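Local atomic coordinates of serine protease inhibitor 2 (Anopheles gambiae, PDB entry 3PZF), a protein that inhibits the clip-domain serine proteases CLIPB9, CLIPB10 and CLIPB4, and so restrains phenoloxidase activation and melanization in the mosquito hemolymph. Residues A[141-152]-A[165-176]; A[52-62]-A[308-318]. All coordinates share one frame; numbering follows the deposited sequence.

Contact 1: residues A[141-152]-A[165-176]; sequences YSNPTQTAATIN and EIVTPDSLEGAV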
loop_
_atom_site.group_PDB
_atom_site.type_symbol
_atom_site.label_atom_id
_atom_site.label_comp_id
_atom_site.label_asym_id
_atom_site.label_seq_id
_atom_site.Cartn_x
_atom_site.Cartn_y
_atom_site.Cartn_z
ATOM N N TYR A 141 13.349 -23.943 -7.197
ATOM C CA TYR A 141 12.947 -23.265 -8.437
ATOM C C TYR A 141 13.119 -24.188 -9.666
ATOM O O TYR A 141 12.607 -23.892 -10.753
ATOM C CB TYR A 141 13.712 -21.951 -8.609
ATOM C CG TYR A 141 13.225 -20.863 -7.662
ATOM C CD1 TYR A 141 12.088 -20.120 -7.968
ATOM C CD2 TYR A 141 13.881 -20.590 -6.459
ATOM C CE1 TYR A 141 11.626 -19.129 -7.118
ATOM C CE2 TYR A 141 13.405 -19.591 -5.586
ATOM C CZ TYR A 141 12.269 -18.871 -5.931
ATOM O OH TYR A 141 11.751 -17.858 -5.118
ATOM N N SER A 142 13.816 -25.304 -9.477
ATOM C CA SER A 142 13.959 -26.293 -10.540
ATOM C C SER A 142 12.596 -26.931 -10.843
ATOM O O SER A 142 12.439 -27.666 -11.809
ATOM C CB SER A 142 15.006 -27.353 -10.159
ATOM O OG SER A 142 14.533 -28.236 -9.148
ATOM N N ASN A 143 11.617 -26.630 -9.998
ATOM C CA ASN A 143 10.256 -27.075 -10.170
ATOM C C ASN A 143 9.368 -25.855 -10.001
ATOM O O ASN A 143 8.764 -25.672 -8.947
ATOM C CB ASN A 143 9.902 -28.128 -9.119
ATOM C CG ASN A 143 8.526 -28.758 -9.353
ATOM O OD1 ASN A 143 7.704 -28.252 -10.138
ATOM N ND2 ASN A 143 8.266 -29.864 -8.657
ATOM N N PRO A 144 9.299 -25.007 -11.040
ATOM C CA PRO A 144 8.541 -23.749 -10.972
ATOM C C PRO A 144 7.073 -24.007 -10.654
ATOM O O PRO A 144 6.431 -23.205 -10.001
ATOM C CB PRO A 144 8.677 -23.171 -12.389
ATOM C CG PRO A 144 9.807 -23.930 -13.033
ATOM C CD PRO A 144 9.821 -25.271 -12.391
ATOM N N THR A 145 6.540 -25.125 -11.124
ATOM C CA THR A 145 5.130 -25.406 -10.926
ATOM C C THR A 145 4.801 -25.629 -9.467
ATOM O O THR A 145 3.850 -25.058 -8.939
ATOM C CB THR A 145 4.723 -26.664 -11.689
ATOM O OG1 THR A 145 5.091 -26.508 -13.061
ATOM C CG2 THR A 145 3.232 -26.893 -11.554
ATOM N N GLN A 146 5.581 -26.481 -8.820
ATOM C CA GLN A 146 5.401 -26.720 -7.396
ATOM C C GLN A 146 5.639 -25.433 -6.617
ATOM O O GLN A 146 4.918 -25.145 -5.662
ATOM C CB GLN A 146 6.340 -27.831 -6.925
ATOM C CG GLN A 146 6.797 -27.745 -5.482
ATOM C CD GLN A 146 7.864 -28.788 -5.164
ATOM O OE1 GLN A 146 9.009 -28.450 -4.853
ATOM N NE2 GLN A 146 7.493 -30.061 -5.257
ATOM N N THR A 147 6.635 -24.658 -7.044
ATOM C CA THR A 147 7.040 -23.445 -6.326
ATOM C C THR A 147 5.945 -22.389 -6.419
ATOM O O THR A 147 5.600 -21.773 -5.420
ATOM C CB THR A 147 8.372 -22.873 -6.866
ATOM O OG1 THR A 147 9.401 -23.871 -6.766
ATOM C CG2 THR A 147 8.817 -21.622 -6.050
ATOM N N ALA A 148 5.388 -22.198 -7.614
ATOM C CA ALA A 148 4.289 -21.253 -7.807
ATOM C C ALA A 148 3.116 -21.606 -6.897
ATOM O O ALA A 148 2.507 -20.724 -6.277
ATOM C CB ALA A 148 3.850 -21.229 -9.263
ATOM N N ALA A 149 2.808 -22.896 -6.817
ATOM C CA ALA A 149 1.750 -23.393 -5.943
ATOM C C ALA A 149 2.045 -23.051 -4.486
ATOM O O ALA A 149 1.159 -22.639 -3.735
ATOM C CB ALA A 149 1.598 -24.906 -6.112
ATOM N N THR A 150 3.296 -23.217 -4.084
ATOM C CA THR A 150 3.664 -22.944 -2.712
ATOM C C THR A 150 3.467 -21.457 -2.409
ATOM O O THR A 150 2.856 -21.098 -1.405
ATOM C CB THR A 150 5.103 -23.362 -2.440
ATOM O OG1 THR A 150 5.215 -24.791 -2.589
ATOM C CG2 THR A 150 5.498 -22.971 -1.035
ATOM N N ILE A 151 3.982 -20.601 -3.284
ATOM C CA ILE A 151 3.874 -19.161 -3.086
ATOM C C ILE A 151 2.407 -18.715 -3.104
ATOM O O ILE A 151 1.988 -17.920 -2.272
ATOM C CB ILE A 151 4.690 -18.395 -4.145
ATOM C CG1 ILE A 151 6.188 -18.669 -3.923
ATOM C CG2 ILE A 151 4.378 -16.870 -4.067
ATOM C CD1 ILE A 151 7.084 -18.188 -5.031
ATOM N N ASN A 152 1.621 -19.248 -4.033
ATOM C CA ASN A 152 0.229 -18.836 -4.147
ATOM C C ASN A 152 -0.610 -19.295 -2.960
ATOM O O ASN A 152 -1.456 -18.544 -2.474
ATOM C CB ASN A 152 -0.356 -19.283 -5.487
ATOM C CG ASN A 152 0.273 -18.541 -6.650
ATOM O OD1 ASN A 152 0.730 -17.408 -6.490
ATOM N ND2 ASN A 152 0.308 -19.164 -7.807
ATOM N N GLU A 165 -3.451 -15.735 -5.698
ATOM C CA GLU A 165 -2.233 -16.024 -6.441
ATOM C C GLU A 165 -1.509 -14.750 -6.778
ATOM O O GLU A 165 -2.104 -13.669 -6.851
ATOM C CB GLU A 165 -2.532 -16.771 -7.742
ATOM C CG GLU A 165 -3.195 -15.905 -8.797
ATOM C CD GLU A 165 -4.684 -15.725 -8.544
ATOM O OE1 GLU A 165 -5.221 -14.615 -8.790
ATOM O OE2 GLU A 165 -5.321 -16.708 -8.106
ATOM N N ILE A 166 -0.217 -14.886 -7.012
ATOM C CA ILE A 166 0.588 -13.731 -7.323
ATOM C C ILE A 166 1.645 -14.039 -8.378
ATOM O O ILE A 166 2.145 -13.131 -9.025
ATOM C CB ILE A 166 1.223 -13.174 -6.045
ATOM C CG1 ILE A 166 1.855 -11.809 -6.304
ATOM C CG2 ILE A 166 2.274 -14.142 -5.489
ATOM C CD1 ILE A 166 2.200 -11.069 -4.995
ATOM N N VAL A 167 1.973 -15.312 -8.584
ATOM C CA VAL A 167 2.978 -15.641 -9.589
ATOM C C VAL A 167 2.527 -16.817 -10.458
ATOM O O VAL A 167 1.662 -17.592 -10.076
ATOM C CB VAL A 167 4.353 -16.010 -8.961
ATOM C CG1 VAL A 167 4.944 -14.841 -8.163
ATOM C CG2 VAL A 167 4.234 -17.271 -8.097
ATOM N N THR A 168 3.103 -16.917 -11.645
ATOM C CA THR A 168 2.944 -18.108 -12.481
ATOM C C THR A 168 4.315 -18.752 -12.614
ATOM O O THR A 168 5.316 -18.107 -12.331
ATOM C CB THR A 168 2.430 -17.740 -13.883
ATOM O OG1 THR A 168 3.405 -16.924 -14.543
ATOM C CG2 THR A 168 1.095 -16.997 -13.798
ATOM N N PRO A 169 4.380 -20.022 -13.041
ATOM C CA PRO A 169 5.710 -20.597 -13.265
ATOM C C PRO A 169 6.612 -19.687 -14.117
ATOM O O PRO A 169 7.818 -19.591 -13.859
ATOM C CB PRO A 169 5.398 -21.911 -13.989
ATOM C CG PRO A 169 4.049 -22.307 -13.440
ATOM C CD PRO A 169 3.301 -21.006 -13.255
ATOM N N ASP A 170 6.029 -19.008 -15.101
ATOM C CA ASP A 170 6.804 -18.175 -16.020
ATOM C C ASP A 170 7.463 -16.979 -15.324
ATOM O O ASP A 170 8.548 -16.548 -15.721
ATOM C CB ASP A 170 5.919 -17.690 -17.183
ATOM C CG ASP A 170 5.763 -18.737 -18.275
ATOM O OD1 ASP A 170 6.743 -19.457 -18.554
ATOM O OD2 ASP A 170 4.662 -18.839 -18.857
ATOM N N SER A 171 6.812 -16.442 -14.295
ATOM C CA SER A 171 7.355 -15.297 -13.564
ATOM C C SER A 171 8.446 -15.697 -12.559
ATOM O O SER A 171 9.039 -14.833 -11.912
ATOM C CB SER A 171 6.236 -14.522 -12.864
ATOM O OG SER A 171 5.402 -15.378 -12.109
ATOM N N LEU A 172 8.709 -16.998 -12.445
ATOM C CA LEU A 172 9.765 -17.524 -11.571
ATOM C C LEU A 172 10.971 -17.972 -12.392
ATOM O O LEU A 172 11.974 -18.426 -11.837
ATOM C CB LEU A 172 9.244 -18.709 -10.740
ATOM C CG LEU A 172 8.057 -18.375 -9.817
ATOM C CD1 LEU A 172 7.622 -19.591 -9.002
ATOM C CD2 LEU A 172 8.398 -17.219 -8.908
ATOM N N GLU A 173 10.870 -17.852 -13.715
ATOM C CA GLU A 173 11.949 -18.282 -14.597
ATOM C C GLU A 173 13.251 -17.569 -14.243
ATOM O O GLU A 173 13.324 -16.330 -14.255
ATOM C CB GLU A 173 11.585 -18.022 -16.067
ATOM C CG GLU A 173 12.507 -18.726 -17.058
ATOM N N GLY A 174 14.266 -18.354 -13.896
ATOM C CA GLY A 174 15.591 -17.827 -13.606
ATOM C C GLY A 174 15.774 -17.324 -12.179
ATOM O O GLY A 174 16.829 -16.794 -11.827
ATOM N N ALA A 175 14.759 -17.505 -11.345
ATOM C CA ALA A 175 14.781 -16.954 -9.990
ATOM C C ALA A 175 15.591 -17.820 -9.037
ATOM O O ALA A 175 15.677 -19.041 -9.189
ATOM C CB ALA A 175 13.362 -16.791 -9.459
ATOM N N VAL A 176 16.168 -17.150 -8.047
ATOM C CA VAL A 176 16.956 -17.761 -7.010
ATOM C C VAL A 176 16.388 -17.325 -5.650
ATOM O O VAL A 176 16.323 -18.114 -4.708
ATOM C CB VAL A 176 18.430 -17.330 -7.148
ATOM C CG1 VAL A 176 19.196 -17.658 -5.916
ATOM C CG2 VAL A 176 19.057 -17.997 -8.366
#

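Contact 2: residues A[52-62]-A[308-318]; sequences LTLIYEASDTS and IFSQNASLPLL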
loop_
_atom_site.group_PDB
_atom_site.type_symbol
_atom_site.label_atom_id
_atom_site.label_comp_id
_atom_site.label_asym_id
_atom_site.label_seq_id
_atom_site.Cartn_x
_atom_site.Cartn_y
_atom_site.Cartn_z
ATOM N N LEU A 52 12.326 -3.043 1.357
ATOM C CA LEU A 52 13.612 -2.386 1.152
ATOM C C LEU A 52 14.475 -2.449 2.399
ATOM O O LEU A 52 15.677 -2.630 2.293
ATOM C CB LEU A 52 13.417 -0.937 0.722
ATOM C CG LEU A 52 12.731 -0.764 -0.641
ATOM C CD1 LEU A 52 12.456 0.727 -0.892
ATOM C CD2 LEU A 52 13.612 -1.363 -1.733
ATOM N N THR A 53 13.865 -2.325 3.576
ATOM C CA THR A 53 14.632 -2.377 4.815
ATOM C C THR A 53 15.094 -3.814 5.058
ATOM O O THR A 53 16.215 -4.025 5.499
ATOM C CB THR A 53 13.837 -1.829 6.001
ATOM O OG1 THR A 53 13.415 -0.491 5.691
ATOM C CG2 THR A 53 14.743 -1.788 7.309
ATOM N N LEU A 54 14.287 -4.816 4.704
ATOM C CA LEU A 54 14.791 -6.217 4.840
ATOM C C LEU A 54 15.996 -6.448 3.944
ATOM O O LEU A 54 16.948 -7.140 4.310
ATOM C CB LEU A 54 13.690 -7.215 4.517
ATOM C CG LEU A 54 12.651 -7.368 5.645
ATOM C CD1 LEU A 54 11.366 -7.951 5.068
ATOM C CD2 LEU A 54 13.185 -8.245 6.821
ATOM N N ILE A 55 15.965 -5.876 2.760
ATOM C CA ILE A 55 17.069 -6.028 1.844
ATOM C C ILE A 55 18.283 -5.286 2.372
ATOM O O ILE A 55 19.414 -5.797 2.284
ATOM C CB ILE A 55 16.694 -5.539 0.433
ATOM C CG1 ILE A 55 15.679 -6.514 -0.181
ATOM C CG2 ILE A 55 17.941 -5.434 -0.433
ATOM C CD1 ILE A 55 15.039 -6.036 -1.515
ATOM N N TYR A 56 18.056 -4.103 2.943
ATOM C CA TYR A 56 19.110 -3.368 3.648
ATOM C C TYR A 56 19.751 -4.205 4.759
ATOM O O TYR A 56 20.966 -4.292 4.843
ATOM C CB TYR A 56 18.541 -2.053 4.202
ATOM C CG TYR A 56 19.571 -1.130 4.820
ATOM C CD1 TYR A 56 20.423 -0.385 4.021
ATOM C CD2 TYR A 56 19.661 -0.987 6.195
ATOM C CE1 TYR A 56 21.348 0.488 4.591
ATOM C CE2 TYR A 56 20.590 -0.128 6.771
ATOM C CZ TYR A 56 21.425 0.605 5.960
ATOM O OH TYR A 56 22.349 1.466 6.514
ATOM N N GLU A 57 18.931 -4.849 5.587
ATOM C CA GLU A 57 19.415 -5.699 6.674
ATOM C C GLU A 57 20.245 -6.878 6.144
ATOM O O GLU A 57 21.200 -7.321 6.806
ATOM C CB GLU A 57 18.213 -6.238 7.471
ATOM C CG GLU A 57 17.526 -5.171 8.363
ATOM C CD GLU A 57 18.067 -5.137 9.790
ATOM O OE1 GLU A 57 19.197 -5.677 10.061
ATOM O OE2 GLU A 57 17.357 -4.562 10.654
ATOM N N ALA A 58 19.900 -7.353 4.953
ATOM C CA ALA A 58 20.593 -8.524 4.371
ATOM C C ALA A 58 21.911 -8.139 3.736
ATOM O O ALA A 58 22.759 -8.988 3.486
ATOM C CB ALA A 58 19.723 -9.172 3.314
ATOM N N SER A 59 22.076 -6.855 3.448
ATOM C CA SER A 59 23.274 -6.385 2.775
ATOM C C SER A 59 24.428 -6.086 3.714
ATOM O O SER A 59 24.251 -5.554 4.818
ATOM C CB SER A 59 22.975 -5.120 1.979
ATOM O OG SER A 59 24.198 -4.481 1.649
ATOM N N ASP A 60 25.623 -6.412 3.246
ATOM C CA ASP A 60 26.850 -6.181 3.995
ATOM C C ASP A 60 26.990 -4.703 4.333
ATOM O O ASP A 60 27.422 -4.324 5.427
ATOM C CB ASP A 60 28.042 -6.602 3.143
ATOM C CG ASP A 60 29.253 -6.920 3.972
ATOM O OD1 ASP A 60 29.071 -7.292 5.154
ATOM O OD2 ASP A 60 30.379 -6.799 3.442
ATOM N N THR A 61 26.619 -3.888 3.356
ATOM C CA THR A 61 26.712 -2.443 3.426
ATOM C C THR A 61 26.173 -1.848 4.725
ATOM O O THR A 61 26.691 -0.846 5.216
ATOM C CB THR A 61 25.916 -1.822 2.266
ATOM O OG1 THR A 61 26.447 -0.530 1.962
ATOM C CG2 THR A 61 24.425 -1.707 2.617
ATOM N N SER A 62 25.139 -2.472 5.279
ATOM C CA SER A 62 24.308 -1.834 6.302
ATOM C C SER A 62 25.029 -1.537 7.632
ATOM O O SER A 62 24.448 -0.931 8.524
ATOM C CB SER A 62 23.063 -2.694 6.555
ATOM O OG SER A 62 23.487 -4.010 6.903
ATOM N N ILE A 308 20.586 -2.812 -5.862
ATOM C CA ILE A 308 20.155 -4.126 -5.355
ATOM C C ILE A 308 19.735 -5.090 -6.479
ATOM O O ILE A 308 19.578 -6.294 -6.259
ATOM C CB ILE A 308 19.002 -4.001 -4.336
ATOM C CG1 ILE A 308 17.825 -3.246 -4.947
ATOM C CG2 ILE A 308 19.467 -3.275 -3.075
ATOM C CD1 ILE A 308 16.568 -3.347 -4.118
ATOM N N PHE A 309 19.548 -4.564 -7.689
ATOM C CA PHE A 309 19.254 -5.417 -8.833
ATOM C C PHE A 309 20.472 -5.586 -9.740
ATOM O O PHE A 309 20.385 -6.205 -10.803
ATOM C CB PHE A 309 18.059 -4.847 -9.621
ATOM C CG PHE A 309 16.867 -4.593 -8.759
ATOM C CD1 PHE A 309 16.189 -5.651 -8.176
ATOM C CD2 PHE A 309 16.454 -3.295 -8.477
ATOM C CE1 PHE A 309 15.090 -5.418 -7.343
ATOM C CE2 PHE A 309 15.357 -3.057 -7.650
ATOM C CZ PHE A 309 14.682 -4.118 -7.082
ATOM N N SER A 310 21.617 -5.067 -9.304
ATOM C CA SER A 310 22.814 -5.059 -10.145
ATOM C C SER A 310 23.693 -6.287 -9.918
ATOM O O SER A 310 23.501 -7.032 -8.962
ATOM C CB SER A 310 23.628 -3.790 -9.894
ATOM O OG SER A 310 24.393 -3.890 -8.704
ATOM N N GLN A 311 24.662 -6.498 -10.800
ATOM C CA GLN A 311 25.595 -7.616 -10.641
ATOM C C GLN A 311 26.441 -7.431 -9.378
ATOM O O GLN A 311 27.089 -8.364 -8.903
ATOM C CB GLN A 311 26.503 -7.737 -11.873
ATOM N N ASN A 312 26.426 -6.217 -8.838
ATOM C CA ASN A 312 27.206 -5.893 -7.650
ATOM C C ASN A 312 26.414 -6.042 -6.359
ATOM O O ASN A 312 26.904 -5.693 -5.287
ATOM C CB ASN A 312 27.714 -4.460 -7.748
ATOM C CG ASN A 312 28.475 -4.207 -9.023
ATOM O OD1 ASN A 312 29.404 -4.940 -9.358
ATOM N ND2 ASN A 312 28.073 -3.176 -9.756
ATOM N N ALA A 313 25.182 -6.533 -6.463
ATOM C CA ALA A 313 24.363 -6.752 -5.277
ATOM C C ALA A 313 24.737 -8.071 -4.608
ATOM O O ALA A 313 25.117 -9.029 -5.263
ATOM C CB ALA A 313 22.871 -6.749 -5.636
ATOM N N SER A 314 24.605 -8.101 -3.291
ATOM C CA SER A 314 24.829 -9.303 -2.521
ATOM C C SER A 314 23.957 -9.244 -1.289
ATOM O O SER A 314 23.488 -8.175 -0.884
ATOM C CB SER A 314 26.300 -9.406 -2.097
ATOM O OG SER A 314 26.635 -8.277 -1.307
ATOM N N LEU A 315 23.741 -10.404 -0.690
ATOM C CA LEU A 315 22.897 -10.521 0.483
ATOM C C LEU A 315 23.639 -11.343 1.551
ATOM O O LEU A 315 23.099 -12.300 2.089
ATOM C CB LEU A 315 21.597 -11.229 0.105
ATOM C CG LEU A 315 20.657 -10.553 -0.916
ATOM C CD1 LEU A 315 19.594 -11.578 -1.304
ATOM C CD2 LEU A 315 20.033 -9.281 -0.348
ATOM N N PRO A 316 24.850 -10.930 1.893
ATOM C CA PRO A 316 25.706 -11.781 2.746
ATOM C C PRO A 316 25.202 -11.987 4.177
ATOM O O PRO A 316 25.674 -12.917 4.850
ATOM C CB PRO A 316 27.032 -11.019 2.778
ATOM C CG PRO A 316 26.631 -9.576 2.521
ATOM C CD PRO A 316 25.482 -9.643 1.565
ATOM N N LEU A 317 24.315 -11.121 4.669
ATOM C CA LEU A 317 23.807 -11.305 6.021
ATOM C C LEU A 317 22.509 -12.130 6.026
ATOM O O LEU A 317 22.025 -12.525 7.092
ATOM C CB LEU A 317 23.634 -9.950 6.758
ATOM C CG LEU A 317 24.871 -9.046 6.830
ATOM C CD1 LEU A 317 24.590 -7.768 7.643
ATOM C CD2 LEU A 317 26.084 -9.793 7.425
ATOM N N LEU A 318 21.965 -12.423 4.838
ATOM C CA LEU A 318 20.798 -13.293 4.706
ATOM C C LEU A 318 21.252 -14.684 4.274
ATOM O O LEU A 318 20.781 -15.666 4.797
ATOM C CB LEU A 318 19.800 -12.745 3.663
ATOM C CG LEU A 318 18.497 -13.492 3.340
ATOM C CD1 LEU A 318 17.483 -12.523 2.649
ATOM C CD2 LEU A 318 18.807 -14.699 2.418
#

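Contact 1: residues A[141-152]-A[165-176]
N152 grips the backbone of I166 and V167 through three hydrogen bonds, and the side chain can be followed outward. Its CB lies 3.9 Å from E165 CA, with CG anti to the carbonyl carbon (chi1 -68°), a torsion that lays the amide across the base of E165. CG meets E165 CB at 3.5 Å. At the tip, OD1 accepts two N-H groups: I166 N at 2.7 Å, which approaches from above the carbonyl plane, and V167 N at 3.2 Å, which lies in that plane on a lone pair. ND2 donates to V167 O, which lies in the plane of the N152 amide, in a nearly straight bond (172°). An asparagine suits this place because one short amide offers both an acceptor and a donor to an irregular chain, and three bonds fix its rotation.

Farther toward the N terminus of the helix the contact turns apolar. I151 CG2 packs on I166 CG2 (3.7 Å) and on V167 CG2. The small A148 admits V167, P169 and L172 close to the helix backbone; L172 CD1 comes within 3.7 Å of A148 N. P144 and P169 meet through their CB atoms.

Y141 closes the far end. A175 CB sits over its ring face, 4.1 Å from the centroid, in a CH-pi contact, while L172 CD2 touches the ring edge. The hydroxyl of Y141, beyond this pairing, is hydrogen-bonded to F113 O and T178 OG1.

By topology this is serpin helix F (144-158) strapped to its linker into strand 177-188, probably overlying the sheet that, in inhibitory serpins, takes up the reactive loop. I151 and I166 reach V180 on that strand, I166 and V167 rest on F334 of strand 332-341, and T147 touches V139 of strand 134-139.

Contact 2: residues A[52-62]-A[308-318]
The C-terminal end of helix 45-58 in the serpin fold is held here by the loop that follows helix 297-302. The one hydrogen bond across the contact runs from L317 N to A58 O at 2.9 Å. P316, whose nitrogen has no hydrogen to give, lies beside the same carbonyl and sets its ring against the exit from the helix: P316 CG is 3.3 Å from D60 CB, the two side chains crossing at about a right angle, although D60 is poorly ordered.

A58 suits its buried position because its methyl admits two neighbours closely, L318 CB at 3.6 Å and L315 CD2 at 3.7 Å. L317 extends its CD1 branch along the end of the helix, to E57 O and S59 O. One turn back, I55 CG2 meets I308 CG2 at 3.7 Å. I308 carries CG1 between its backbone N and carbonyl carbon (chi1 56°), which leaves CG2 anti to the carbonyl carbon and lets both branches touch I55, CD1 meeting I55 CD1. Branched aliphatic side chains suit I55 and I308, both buried, because their methyls mesh where the contact between them is purely apolar.

Around it, helix 122-132 brings Y124 against A58 and L318, helix 69-73 places T70 beside S59 and I308, and E57 turns to a salt bridge with R87 of helix 83-98 and a hydrogen bond with Y132.

How the contacts relate
From the N terminus the chain first passes through 52-62, at the end of helix 45-58, and meets its partner only at 308-318, so contact 2 closes a very long loop of 245 residues. Contact 1 falls wholly within that span: 141-152 and 165-176 are separated by just 12 residues, a short local closure around the last turns of helix 144-158 and the loop after it. The two are therefore nested and do not cross. The centres of contacts 1 and 2 are about 22 Å apart, and the two do not touch. Contact 1 ties a helix to the entry of strand 177-188, whereas contact 2 joins an early helix to the loop preceding strand 332-341, which pairs with 177-188.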